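Local coordinates for protein monalysin (Pseudomonas entomophila, PDB 4MKO) that forms pores in host cell membranes as a secreted, aerolysin-like beta-barrel toxin, damaging the fly intestine and lysing cells, at residues Ile35-Asp40 against Asp102-Gly107; Ile67-Thr72 against Lys133-Phe138; Val146-Ala151 against Phe222-Ser227. One frame throughout, in Å; residues are numbered along the deposited sequence.

Contact 1: residues Ile35-Asp40 against Asp102-Gly107; sequences ITVYGD and DIVNVG
This is an apolar helix-on-strand contact in the aerolysin-like fold of monalysin: the short helix 103-107, from the segment inferred to be the pore-forming region, lies against Ile35 and Val37 at the broken part of strand 29-43. No hydrogen bond joins the two segments. Val37 carries the centre. Its CG1, anti to the carbonyl carbon (chi1 -60°), meets Ile103 CD1 at 3.7 Å, and its CG2 meets Val104 CB at 3.7 Å, so one branch reaches both Ile103 and Val104 and the other packs on Val104 alone. The Val37 and Val104 side chains cross at about a right angle, whereas Val37 and Ile103 cross obliquely. Ile35 reaches one turn further along. With CG1 in the crowded position between the backbone N and the carbonyl carbon (chi1 63°), it lays CD1 against Gly107 CA at 3.7 Å; the methyl packs directly on the bare CA. On the helix side remote from the strand, Asn105 is held by a hydrogen bond from ND2 to Asp102 OD1 (2.9 Å), approaching from above the carboxylate plane. Asp102 OD1 also accepts from Trp120 NE1, and Asn105 OD1 bonds to Tyr147 OH, so the amide is fixed at both ends. Ser108 OG ties the helix to the strand segment by hydrogen bonds with Val104 O and Ile35 N. The neighbouring carbonyl is less well served: buried by the contact, Ile35 O has no polar partner in the model and faces Val104 CG2 at 3.4 Å.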
ATOM      1  N   ILE A  35     -10.277  -8.320  -1.872  1.00  4.68           N
ATOM      2  CA  ILE A  35     -10.275  -9.714  -2.338  1.00  4.30           C
ATOM      3  C   ILE A  35      -8.860 -10.264  -2.505  1.00  7.49           C
ATOM      4  O   ILE A  35      -7.895  -9.501  -2.658  1.00  7.26           O
ATOM      5  CB  ILE A  35     -11.087  -9.870  -3.669  1.00  6.52           C
ATOM      6  CG1 ILE A  35     -10.446  -9.064  -4.829  1.00  7.38           C
ATOM      7  CG2 ILE A  35     -12.604  -9.499  -3.458  1.00  8.08           C
ATOM      8  CD1 ILE A  35     -10.646  -9.696  -6.206  1.00  8.87           C
ATOM      9  N   THR A  36      -8.762 -11.598  -2.557  1.00  4.17           N
ATOM     10  CA  THR A  36      -7.515 -12.260  -2.857  1.00  3.95           C
ATOM     11  C   THR A  36      -7.547 -12.697  -4.330  1.00  7.23           C
ATOM     12  O   THR A  36      -8.575 -13.185  -4.806  1.00  8.74           O
ATOM     13  CB  THR A  36      -7.280 -13.487  -1.943  1.00  8.42           C
ATOM     14  OG1 THR A  36      -7.322 -13.085  -0.565  1.00  5.52           O
ATOM     15  CG2 THR A  36      -5.957 -14.189  -2.259  1.00  6.59           C
ATOM     16  N   VAL A  37      -6.436 -12.491  -5.032  1.00  4.60           N
ATOM     17  CA  VAL A  37      -6.244 -12.944  -6.431  1.00  5.22           C
ATOM     18  C   VAL A  37      -5.015 -13.840  -6.479  1.00  9.36           C
ATOM     19  O   VAL A  37      -4.252 -13.886  -5.510  1.00  7.77           O
ATOM     20  CB  VAL A  37      -6.136 -11.791  -7.456  1.00  7.94           C
ATOM     21  CG1 VAL A  37      -7.408 -10.932  -7.458  1.00  7.48           C
ATOM     22  CG2 VAL A  37      -4.855 -10.961  -7.255  1.00  7.89           C
ATOM     23  N   TYR A  38      -4.823 -14.563  -7.598  1.00  5.95           N
ATOM     24  CA  TYR A  38      -3.690 -15.471  -7.739  1.00  7.19           C
ATOM     25  C   TYR A  38      -3.073 -15.311  -9.119  1.00 11.57           C
ATOM     26  O   TYR A  38      -3.783 -15.340 -10.120  1.00 11.51           O
ATOM     27  CB  TYR A  38      -4.118 -16.934  -7.505  1.00  9.43           C
ATOM     28  CG  TYR A  38      -2.970 -17.911  -7.632  1.00 10.49           C
ATOM     29  CD1 TYR A  38      -2.628 -18.461  -8.867  1.00 13.19           C
ATOM     30  CD2 TYR A  38      -2.234 -18.300  -6.516  1.00 11.51           C
ATOM     31  CE1 TYR A  38      -1.565 -19.358  -8.990  1.00 11.84           C
ATOM     32  CE2 TYR A  38      -1.156 -19.181  -6.631  1.00 12.35           C
ATOM     33  CZ  TYR A  38      -0.827 -19.707  -7.871  1.00 18.28           C
ATOM     34  OH  TYR A  38       0.224 -20.589  -7.995  1.00 19.48           O
ATOM     35  N   GLY A  39      -1.758 -15.197  -9.157  1.00  9.43           N
ATOM     36  CA  GLY A  39      -1.021 -15.076 -10.402  1.00  9.90           C
ATOM     37  C   GLY A  39       0.449 -14.871 -10.168  1.00 13.22           C
ATOM     38  O   GLY A  39       0.902 -14.820  -9.018  1.00 12.54           O
ATOM     39  N   ASP A  40       1.200 -14.726 -11.261  1.00  9.51           N
ATOM     40  CA  ASP A  40       2.638 -14.551 -11.206  1.00  9.25           C
ATOM     41  C   ASP A  40       3.128 -13.231 -10.641  1.00 12.48           C
ATOM     42  O   ASP A  40       2.587 -12.166 -10.953  1.00  9.85           O
ATOM     43  CB  ASP A  40       3.260 -14.710 -12.601  1.00 10.67           C
ATOM     44  CG  ASP A  40       3.297 -16.123 -13.152  1.00 21.74           C
ATOM     45  OD1 ASP A  40       3.195 -17.084 -12.347  1.00 18.04           O
ATOM     46  OD2 ASP A  40       3.467 -16.271 -14.389  1.00 27.80           O
ATOM     47  N   ASP A 102      -3.835  -5.913 -11.478  1.00 10.44           N
ATOM     48  CA  ASP A 102      -4.801  -4.878 -11.120  1.00 10.25           C
ATOM     49  C   ASP A 102      -6.231  -5.382 -10.951  1.00 10.30           C
ATOM     50  O   ASP A 102      -7.026  -4.690 -10.321  1.00  9.06           O
ATOM     51  CB  ASP A 102      -4.742  -3.676 -12.063  1.00 12.63           C
ATOM     52  CG  ASP A 102      -5.206  -2.403 -11.361  1.00 15.72           C
ATOM     53  OD1 ASP A 102      -4.682  -2.100 -10.272  1.00 11.36           O
ATOM     54  OD2 ASP A 102      -6.100  -1.724 -11.899  1.00 14.79           O
ATOM     55  N   ILE A 103      -6.553  -6.628 -11.386  1.00  6.88           N
ATOM     56  CA  ILE A 103      -7.874  -7.221 -11.095  1.00  7.01           C
ATOM     57  C   ILE A 103      -8.106  -7.250  -9.561  1.00  8.88           C
ATOM     58  O   ILE A 103      -9.258  -7.279  -9.132  1.00  8.32           O
ATOM     59  CB  ILE A 103      -8.097  -8.632 -11.711  1.00 10.17           C
ATOM     60  CG1 ILE A 103      -7.141  -9.693 -11.097  1.00  9.81           C
ATOM     61  CG2 ILE A 103      -8.027  -8.589 -13.245  1.00 12.05           C
ATOM     62  CD1 ILE A 103      -7.665 -11.104 -11.180  1.00 13.55           C
ATOM     63  N   VAL A 104      -7.022  -7.242  -8.748  1.00  6.93           N
ATOM     64  CA  VAL A 104      -7.154  -7.231  -7.282  1.00  5.90           C
ATOM     65  C   VAL A 104      -7.840  -5.923  -6.835  1.00 10.92           C
ATOM     66  O   VAL A 104      -8.666  -5.952  -5.928  1.00 10.64           O
ATOM     67  CB  VAL A 104      -5.821  -7.503  -6.518  1.00  7.72           C
ATOM     68  CG1 VAL A 104      -4.836  -6.343  -6.628  1.00  6.69           C
ATOM     69  CG2 VAL A 104      -6.083  -7.864  -5.046  1.00  7.14           C
ATOM     70  N   ASN A 105      -7.530  -4.815  -7.522  1.00  7.30           N
ATOM     71  CA  ASN A 105      -8.085  -3.489  -7.232  1.00  7.46           C
ATOM     72  C   ASN A 105      -9.506  -3.384  -7.713  1.00 10.98           C
ATOM     73  O   ASN A 105     -10.404  -3.036  -6.938  1.00 10.34           O
ATOM     74  CB  ASN A 105      -7.169  -2.393  -7.773  1.00  6.23           C
ATOM     75  CG  ASN A 105      -5.989  -2.160  -6.856  1.00 13.08           C
ATOM     76  OD1 ASN A 105      -6.085  -2.373  -5.631  1.00 11.27           O
ATOM     77  ND2 ASN A 105      -4.869  -1.695  -7.411  1.00  8.10           N
ATOM     78  N   VAL A 106      -9.750  -3.829  -8.950  1.00  9.37           N
ATOM     79  CA  VAL A 106     -11.095  -3.824  -9.504  1.00 10.01           C
ATOM     80  C   VAL A 106     -12.070  -4.637  -8.632  1.00 11.28           C
ATOM     81  O   VAL A 106     -13.122  -4.114  -8.264  1.00  9.31           O
ATOM     82  CB  VAL A 106     -11.106  -4.248 -10.998  1.00 14.37           C
ATOM     83  CG1 VAL A 106     -12.535  -4.319 -11.542  1.00 14.84           C
ATOM     84  CG2 VAL A 106     -10.244  -3.295 -11.833  1.00 14.12           C
ATOM     85  N   GLY A 107     -11.664  -5.847  -8.227  1.00  8.53           N
ATOM     86  CA  GLY A 107     -12.489  -6.713  -7.405  1.00  8.07           C
ATOM     87  C   GLY A 107     -12.703  -6.182  -5.997  1.00 10.16           C
ATOM     88  O   GLY A 107     -13.686  -6.541  -5.355  1.00 10.37           O
TER

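Contact 2: residues Ile67-Thr72 against Lys133-Phe138; sequences IPQNVT and KGPGTF
Backbone hydrogen bonds carry this surface contact. Ile67 and Gly136 form an antiparallel hydrogen-bonded pair: Ile67 N gives a straight bond to Gly136 O (2.9 Å, 164° at the hydrogen), met almost along the C=O axis, while the return bond from Gly136 N to Ile67 O is weak. At the far end of the turn, Val71 O accepts from Gly134 N at 2.9 Å, next to the non-hydrogen-bonded pair Thr72-Lys133. Between these pairings the register slips by two residues, as the type II turn Pro68-Val71 and the cis peptide before Pro135 bend the two chains.

CA-H...O contacts supplement the bonds. Ile67 O receives Pro135 CA at 3.2 Å and Pro68 O receives Gly134 CA at 3.3 Å, so the two backbones run in direct contact at Gly134. One water bridges the loops, accepting from Asn70 N and donating to Gly134 O.

Side chains pack around the backbone. Ile67 CG2, anti to its own N, rests on Gly134 N at 3.5 Å, and Ile67 CD1 comes obliquely to the Phe138 ring. Gln69, bent at chi2 (70°), lies alongside Pro135 with OE1 3.4 Å from Pro135 CG. Thr72 OG1 touches CG of Lys133, whose fully extended chain then leads away.

Met132 adds to the apolar side, touching Ile67 and Phe138. The arrangement is that of paired strand connections: 46-67 passes into 72-81 just where 124-133 passes into 136-151, at the two boundaries of the inferred pore-forming region of this aerolysin-like toxin.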
ATOM      1  N   ILE A  67       2.554  29.480   4.366  1.00 10.71           N
ATOM      2  CA  ILE A  67       2.196  30.564   3.438  1.00 10.22           C
ATOM      3  C   ILE A  67       1.761  31.793   4.226  1.00 13.55           C
ATOM      4  O   ILE A  67       0.906  31.681   5.111  1.00 12.83           O
ATOM      5  CB  ILE A  67       1.111  30.113   2.416  1.00 12.89           C
ATOM      6  CG1 ILE A  67       1.487  28.786   1.737  1.00 12.60           C
ATOM      7  CG2 ILE A  67       0.843  31.208   1.370  1.00 12.70           C
ATOM      8  CD1 ILE A  67       0.325  28.118   0.924  1.00 17.16           C
ATOM      9  N   PRO A  68       2.331  32.981   3.917  1.00 11.66           N
ATOM     10  CA  PRO A  68       1.951  34.182   4.681  1.00 12.18           C
ATOM     11  C   PRO A  68       0.543  34.671   4.384  1.00 15.99           C
ATOM     12  O   PRO A  68      -0.069  34.300   3.373  1.00 13.14           O
ATOM     13  CB  PRO A  68       2.975  35.249   4.241  1.00 13.96           C
ATOM     14  CG  PRO A  68       3.961  34.576   3.379  1.00 16.64           C
ATOM     15  CD  PRO A  68       3.373  33.275   2.911  1.00 12.46           C
ATOM     16  N   GLN A  69       0.059  35.554   5.268  1.00 14.38           N
ATOM     17  CA  GLN A  69      -1.225  36.238   5.154  1.00 14.51           C
ATOM     18  C   GLN A  69      -1.209  37.021   3.826  1.00 16.22           C
ATOM     19  O   GLN A  69      -0.156  37.539   3.428  1.00 14.67           O
ATOM     20  CB  GLN A  69      -1.375  37.205   6.355  1.00 16.33           C
ATOM     21  CG  GLN A  69      -2.637  38.083   6.372  1.00 34.49           C
ATOM     22  CD  GLN A  69      -3.904  37.308   6.639  1.00 58.80           C
ATOM     23  OE1 GLN A  69      -4.165  36.857   7.761  1.00 55.14           O
ATOM     24  NE2 GLN A  69      -4.735  37.161   5.613  1.00 51.64           N
ATOM     25  N   ASN A  70      -2.370  37.061   3.128  1.00 13.90           N
ATOM     26  CA  ASN A  70      -2.566  37.799   1.868  1.00 13.13           C
ATOM     27  C   ASN A  70      -1.756  37.241   0.694  1.00 17.61           C
ATOM     28  O   ASN A  70      -1.594  37.934  -0.311  1.00 18.67           O
ATOM     29  CB  ASN A  70      -2.296  39.308   2.078  1.00 14.23           C
ATOM     30  CG  ASN A  70      -3.138  39.916   3.167  1.00 26.99           C
ATOM     31  OD1 ASN A  70      -4.313  39.587   3.324  1.00 21.12           O
ATOM     32  ND2 ASN A  70      -2.557  40.820   3.940  1.00 23.43           N
ATOM     33  N   VAL A  71      -1.257  35.991   0.804  1.00 11.54           N
ATOM     34  CA  VAL A  71      -0.520  35.356  -0.278  1.00 11.42           C
ATOM     35  C   VAL A  71      -1.314  34.178  -0.842  1.00 17.16           C
ATOM     36  O   VAL A  71      -1.750  33.309  -0.087  1.00 17.98           O
ATOM     37  CB  VAL A  71       0.937  34.953   0.126  1.00 13.60           C
ATOM     38  CG1 VAL A  71       1.623  34.132  -0.967  1.00 12.46           C
ATOM     39  CG2 VAL A  71       1.773  36.192   0.467  1.00 13.55           C
ATOM     40  N   THR A  72      -1.543  34.188  -2.162  1.00 14.43           N
ATOM     41  CA  THR A  72      -2.163  33.097  -2.902  1.00 14.46           C
ATOM     42  C   THR A  72      -1.089  32.603  -3.879  1.00 18.40           C
ATOM     43  O   THR A  72      -0.503  33.420  -4.595  1.00 19.03           O
ATOM     44  CB  THR A  72      -3.448  33.562  -3.617  1.00 22.26           C
ATOM     45  OG1 THR A  72      -4.391  33.969  -2.628  1.00 22.79           O
ATOM     46  CG2 THR A  72      -4.075  32.454  -4.460  1.00 23.75           C
ATOM     47  N   LYS A 133      -3.770  29.386  -0.354  1.00 14.74           N
ATOM     48  CA  LYS A 133      -3.750  30.715   0.239  1.00 14.16           C
ATOM     49  C   LYS A 133      -3.346  30.647   1.707  1.00 17.77           C
ATOM     50  O   LYS A 133      -3.768  29.738   2.436  1.00 18.02           O
ATOM     51  CB  LYS A 133      -5.149  31.350   0.110  1.00 16.80           C
ATOM     52  CG  LYS A 133      -5.213  32.839   0.446  1.00 41.48           C
ATOM     53  CD  LYS A 133      -6.622  33.393   0.272  1.00 55.24           C
ATOM     54  CE  LYS A 133      -6.698  34.862   0.612  1.00 70.20           C
ATOM     55  NZ  LYS A 133      -8.010  35.452   0.232  1.00 80.46           N
ATOM     56  N   GLY A 134      -2.553  31.625   2.137  1.00 11.32           N
ATOM     57  CA  GLY A 134      -2.176  31.728   3.537  1.00 11.00           C
ATOM     58  C   GLY A 134      -3.238  32.500   4.306  1.00 17.57           C
ATOM     59  O   GLY A 134      -4.254  32.906   3.727  1.00 17.83           O
ATOM     60  N   PRO A 135      -3.057  32.722   5.620  1.00 14.56           N
ATOM     61  CA  PRO A 135      -1.924  32.290   6.450  1.00 14.02           C
ATOM     62  C   PRO A 135      -2.057  30.825   6.860  1.00 17.62           C
ATOM     63  O   PRO A 135      -3.170  30.295   6.918  1.00 17.18           O
ATOM     64  CB  PRO A 135      -2.010  33.234   7.656  1.00 15.24           C
ATOM     65  CG  PRO A 135      -3.485  33.495   7.815  1.00 20.16           C
ATOM     66  CD  PRO A 135      -4.066  33.460   6.416  1.00 16.10           C
ATOM     67  N   GLY A 136      -0.933  30.195   7.166  1.00 14.72           N
ATOM     68  CA  GLY A 136      -0.967  28.835   7.675  1.00 13.84           C
ATOM     69  C   GLY A 136       0.186  27.950   7.302  1.00 15.68           C
ATOM     70  O   GLY A 136       0.967  28.262   6.401  1.00 12.56           O
ATOM     71  N   THR A 137       0.294  26.844   8.030  1.00 12.70           N
ATOM     72  CA  THR A 137       1.274  25.804   7.777  1.00 11.22           C
ATOM     73  C   THR A 137       0.456  24.573   7.424  1.00 12.60           C
ATOM     74  O   THR A 137      -0.499  24.243   8.133  1.00 12.51           O
ATOM     75  CB  THR A 137       2.223  25.620   8.962  1.00 17.98           C
ATOM     76  OG1 THR A 137       2.873  26.869   9.204  1.00 18.93           O
ATOM     77  CG2 THR A 137       3.274  24.560   8.695  1.00 15.81           C
ATOM     78  N   PHE A 138       0.806  23.935   6.316  1.00  9.73           N
ATOM     79  CA  PHE A 138       0.069  22.796   5.767  1.00  9.02           C
ATOM     80  C   PHE A 138       0.996  21.647   5.427  1.00 12.31           C
ATOM     81  O   PHE A 138       2.137  21.862   5.004  1.00 10.51           O
ATOM     82  CB  PHE A 138      -0.706  23.221   4.495  1.00 10.36           C
ATOM     83  CG  PHE A 138      -1.475  24.511   4.670  1.00 11.38           C
ATOM     84  CD1 PHE A 138      -2.693  24.527   5.336  1.00 14.85           C
ATOM     85  CD2 PHE A 138      -0.928  25.727   4.268  1.00 13.85           C
ATOM     86  CE1 PHE A 138      -3.383  25.731   5.547  1.00 16.54           C
ATOM     87  CE2 PHE A 138      -1.623  26.927   4.467  1.00 17.55           C
ATOM     88  CZ  PHE A 138      -2.850  26.919   5.102  1.00 15.86           C
TER
HETATM   89  O   HOH W   1      -4.746  35.559   3.261  1.00 40.82           O

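Contact 3: residues Val146-Ala151 against Phe222-Ser227; sequences VYAHNA and FSFDWS
Phe222 holds CG in the crowded position between its backbone N and carbonyl carbon (chi1 67°), whereas Phe224 holds CG anti to its carbonyl carbon (chi1 -78°); both rings thereby converge on the methyl of Ala148. Ala148 CB lies 3.6 Å from Phe222 CE1 and 3.6 Å from Phe224 CZ, set between the two rings. The Phe224 ring meets the strand backbone edge-on: its CE2 comes to Ala148 O at 3.5 Å, and His149 N lies in the ring plane beside CZ. Asn150 CB sits over one face of the same ring.

Asn150, with CG anti to its N, carries its amide to Trp226, where ND2 approaches CH2 at 3.8 Å and the amide plane stands 84° from the ring. Trp226 in turn receives Phe224 CB on one face, 3.4 Å above the plane and offset toward the rim.

The end of the 222-227 segment is fixed by its own polar bonds: Asp225 OD1 accepts from Ser227 N, an Asx turn, and also from Ser227 OG, while OD2 forms a salt bridge with Arg234. Leu179 and Val55, from strands on either side in the sheet, also touch Ala148. With no hydrogen bond across it, the contact joins the C-terminal loop to strand 136-151 through aromatic-apolar packing, and the amide nitrogen of Asn150, beside the indole, bonds to Asp175 OD2 rather than across the contact.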
ATOM      1  N   VAL A 146      -1.440  -0.710   0.333  1.00  4.39           N
ATOM      2  CA  VAL A 146      -0.584  -1.802   0.819  1.00  3.00           C
ATOM      3  C   VAL A 146      -1.221  -3.159   0.578  1.00  6.87           C
ATOM      4  O   VAL A 146      -2.391  -3.373   0.923  1.00  4.48           O
ATOM      5  CB  VAL A 146      -0.213  -1.615   2.318  1.00  5.62           C
ATOM      6  CG1 VAL A 146       0.770  -2.698   2.779  1.00  5.54           C
ATOM      7  CG2 VAL A 146       0.373  -0.217   2.570  1.00  5.45           C
ATOM      8  N   TYR A 147      -0.416  -4.095   0.045  1.00  3.92           N
ATOM      9  CA  TYR A 147      -0.855  -5.452  -0.291  1.00  3.00           C
ATOM     10  C   TYR A 147      -0.041  -6.500   0.446  1.00  6.31           C
ATOM     11  O   TYR A 147       1.157  -6.298   0.683  1.00  5.51           O
ATOM     12  CB  TYR A 147      -0.715  -5.680  -1.829  1.00  3.64           C
ATOM     13  CG  TYR A 147      -1.507  -4.667  -2.617  1.00  4.39           C
ATOM     14  CD1 TYR A 147      -0.986  -3.401  -2.880  1.00  5.81           C
ATOM     15  CD2 TYR A 147      -2.833  -4.911  -2.968  1.00  5.72           C
ATOM     16  CE1 TYR A 147      -1.744  -2.426  -3.519  1.00  5.44           C
ATOM     17  CE2 TYR A 147      -3.597  -3.948  -3.629  1.00  6.98           C
ATOM     18  CZ  TYR A 147      -3.051  -2.698  -3.880  1.00  9.63           C
ATOM     19  OH  TYR A 147      -3.780  -1.734  -4.530  1.00 10.40           O
ATOM     20  N   ALA A 148      -0.699  -7.607   0.814  1.00  4.23           N
ATOM     21  CA  ALA A 148      -0.025  -8.758   1.414  1.00  4.27           C
ATOM     22  C   ALA A 148       0.055  -9.821   0.320  1.00  6.56           C
ATOM     23  O   ALA A 148      -0.864  -9.953  -0.506  1.00  5.40           O
ATOM     24  CB  ALA A 148      -0.806  -9.296   2.612  1.00  5.60           C
ATOM     25  N   HIS A 149       1.157 -10.568   0.314  1.00  3.86           N
ATOM     26  CA  HIS A 149       1.382 -11.557  -0.710  1.00  3.97           C
ATOM     27  C   HIS A 149       1.897 -12.852  -0.109  1.00  8.61           C
ATOM     28  O   HIS A 149       2.666 -12.824   0.855  1.00  7.15           O
ATOM     29  CB  HIS A 149       2.493 -11.047  -1.656  1.00  4.49           C
ATOM     30  CG  HIS A 149       2.269  -9.695  -2.259  1.00  6.66           C
ATOM     31  ND1 HIS A 149       1.589  -9.544  -3.451  1.00  8.01           N
ATOM     32  CD2 HIS A 149       2.621  -8.475  -1.799  1.00  7.14           C
ATOM     33  CE1 HIS A 149       1.580  -8.243  -3.697  1.00  7.68           C
ATOM     34  NE2 HIS A 149       2.181  -7.562  -2.730  1.00  7.80           N
ATOM     35  N   ASN A 150       1.518 -13.973  -0.718  1.00  5.52           N
ATOM     36  CA  ASN A 150       2.085 -15.281  -0.432  1.00  4.69           C
ATOM     37  C   ASN A 150       2.606 -15.783  -1.775  1.00  7.86           C
ATOM     38  O   ASN A 150       1.810 -16.236  -2.602  1.00  8.64           O
ATOM     39  CB  ASN A 150       1.097 -16.299   0.173  1.00  5.90           C
ATOM     40  CG  ASN A 150       1.716 -17.704   0.193  1.00  7.32           C
ATOM     41  OD1 ASN A 150       2.887 -17.896  -0.176  1.00  8.39           O
ATOM     42  ND2 ASN A 150       0.970 -18.715   0.597  1.00  6.60           N
ATOM     43  N   ALA A 151       3.910 -15.638  -2.004  1.00  5.71           N
ATOM     44  CA  ALA A 151       4.585 -16.126  -3.212  1.00  5.85           C
ATOM     45  C   ALA A 151       4.913 -17.578  -2.896  1.00  9.73           C
ATOM     46  O   ALA A 151       5.851 -17.871  -2.138  1.00  8.02           O
ATOM     47  CB  ALA A 151       5.844 -15.305  -3.488  1.00  6.58           C
ATOM     48  N   PHE A 222      -6.195  -9.871   9.253  1.00 10.66           N
ATOM     49  CA  PHE A 222      -6.653 -10.234   7.911  1.00  9.38           C
ATOM     50  C   PHE A 222      -6.289 -11.683   7.654  1.00 10.96           C
ATOM     51  O   PHE A 222      -5.401 -12.238   8.312  1.00  9.26           O
ATOM     52  CB  PHE A 222      -6.026  -9.336   6.809  1.00 10.02           C
ATOM     53  CG  PHE A 222      -4.532  -9.493   6.600  1.00  9.45           C
ATOM     54  CD1 PHE A 222      -4.031 -10.427   5.694  1.00 10.13           C
ATOM     55  CD2 PHE A 222      -3.627  -8.681   7.280  1.00  9.53           C
ATOM     56  CE1 PHE A 222      -2.655 -10.556   5.478  1.00  9.35           C
ATOM     57  CE2 PHE A 222      -2.245  -8.809   7.060  1.00 11.65           C
ATOM     58  CZ  PHE A 222      -1.766  -9.754   6.170  1.00  9.05           C
ATOM     59  N   SER A 223      -6.954 -12.264   6.640  1.00  9.14           N
ATOM     60  CA  SER A 223      -6.705 -13.629   6.186  0.71  8.67           C
ATOM     61  C   SER A 223      -6.695 -13.643   4.666  1.00 10.27           C
ATOM     62  O   SER A 223      -7.451 -12.890   4.034  1.00  8.52           O
ATOM     63  CB  SER A 223      -7.804 -14.577   6.672  0.71 12.05           C
ATOM     64  OG  SER A 223      -7.862 -14.663   8.089  0.71 14.49           O
ATOM     65  N   PHE A 224      -5.868 -14.505   4.083  1.00  6.70           N
ATOM     66  CA  PHE A 224      -5.895 -14.674   2.634  1.00  6.11           C
ATOM     67  C   PHE A 224      -7.069 -15.585   2.315  1.00 10.10           C
ATOM     68  O   PHE A 224      -7.396 -16.504   3.092  1.00  8.52           O
ATOM     69  CB  PHE A 224      -4.639 -15.358   2.141  1.00  7.07           C
ATOM     70  CG  PHE A 224      -3.430 -14.469   2.062  1.00  6.93           C
ATOM     71  CD1 PHE A 224      -2.587 -14.320   3.153  1.00  7.51           C
ATOM     72  CD2 PHE A 224      -3.128 -13.782   0.890  1.00  6.49           C
ATOM     73  CE1 PHE A 224      -1.445 -13.519   3.069  1.00  7.50           C
ATOM     74  CE2 PHE A 224      -1.986 -12.972   0.808  1.00  7.96           C
ATOM     75  CZ  PHE A 224      -1.150 -12.852   1.904  1.00  7.04           C
ATOM     76  N   ASP A 225      -7.684 -15.349   1.153  1.00  8.03           N
ATOM     77  CA  ASP A 225      -8.762 -16.200   0.667  1.00  7.59           C
ATOM     78  C   ASP A 225      -8.168 -17.156  -0.405  1.00 11.14           C
ATOM     79  O   ASP A 225      -8.044 -16.784  -1.576  1.00  9.52           O
ATOM     80  CB  ASP A 225      -9.923 -15.355   0.129  1.00  8.38           C
ATOM     81  CG  ASP A 225     -10.999 -16.161  -0.584  1.00 12.94           C
ATOM     82  OD1 ASP A 225     -11.106 -17.402  -0.319  1.00 12.20           O
ATOM     83  OD2 ASP A 225     -11.707 -15.577  -1.427  1.00 11.07           O
ATOM     84  N   TRP A 226      -7.809 -18.397   0.009  1.00  8.72           N
ATOM     85  CA  TRP A 226      -7.172 -19.358  -0.895  1.00  8.20           C
ATOM     86  C   TRP A 226      -8.051 -19.814  -2.069  1.00 10.59           C
ATOM     87  O   TRP A 226      -7.516 -20.349  -3.044  1.00 10.48           O
ATOM     88  CB  TRP A 226      -6.630 -20.574  -0.139  1.00  7.48           C
ATOM     89  CG  TRP A 226      -5.867 -20.246   1.114  1.00  8.29           C
ATOM     90  CD1 TRP A 226      -6.130 -20.716   2.367  1.00 11.24           C
ATOM     91  CD2 TRP A 226      -4.674 -19.450   1.223  1.00  7.59           C
ATOM     92  NE1 TRP A 226      -5.179 -20.270   3.253  1.00 10.41           N
ATOM     93  CE2 TRP A 226      -4.287 -19.468   2.584  1.00 10.70           C
ATOM     94  CE3 TRP A 226      -3.913 -18.685   0.310  1.00  8.16           C
ATOM     95  CZ2 TRP A 226      -3.179 -18.752   3.058  1.00  8.94           C
ATOM     96  CZ3 TRP A 226      -2.798 -17.996   0.778  1.00  8.51           C
ATOM     97  CH2 TRP A 226      -2.428 -18.053   2.135  1.00  8.45           C
ATOM     98  N   SER A 227      -9.373 -19.573  -1.994  1.00  8.35           N
ATOM     99  CA  SER A 227     -10.301 -19.923  -3.084  1.00  8.69           C
ATOM    100  C   SER A 227      -9.990 -19.159  -4.373  1.00 12.60           C
ATOM    101  O   SER A 227     -10.471 -19.562  -5.437  1.00 12.90           O
ATOM    102  CB  SER A 227     -11.754 -19.730  -2.664  1.00 10.54           C
ATOM    103  OG  SER A 227     -12.102 -18.359  -2.605  1.00 13.98           O
TER

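In the fold
Contacts 1 and 3 are neighbours, their centres about 10 Å apart on one side of the chain's centre. They touch through Thr36 OG1 to Asp225 N and through the packing of Val104 CG1 on the Tyr147 ring, so the helix 103-107, strand 29-43, strand 136-151 and the C-terminal loop form one cluster. Contact 2 stands on the opposite side of the chain's centre, with its centre about 43 Å from contact 1 and about 45 Å from contact 3. Strand 136-151 spans the gap, starting in contact 2 and ending in contact 3. Along the chain contacts 1 and 2 interleave, and contact 3 follows both. The inferred pore-forming region, 67-135, is thus bounded at contact 2 and packed against the sheet at contact 1.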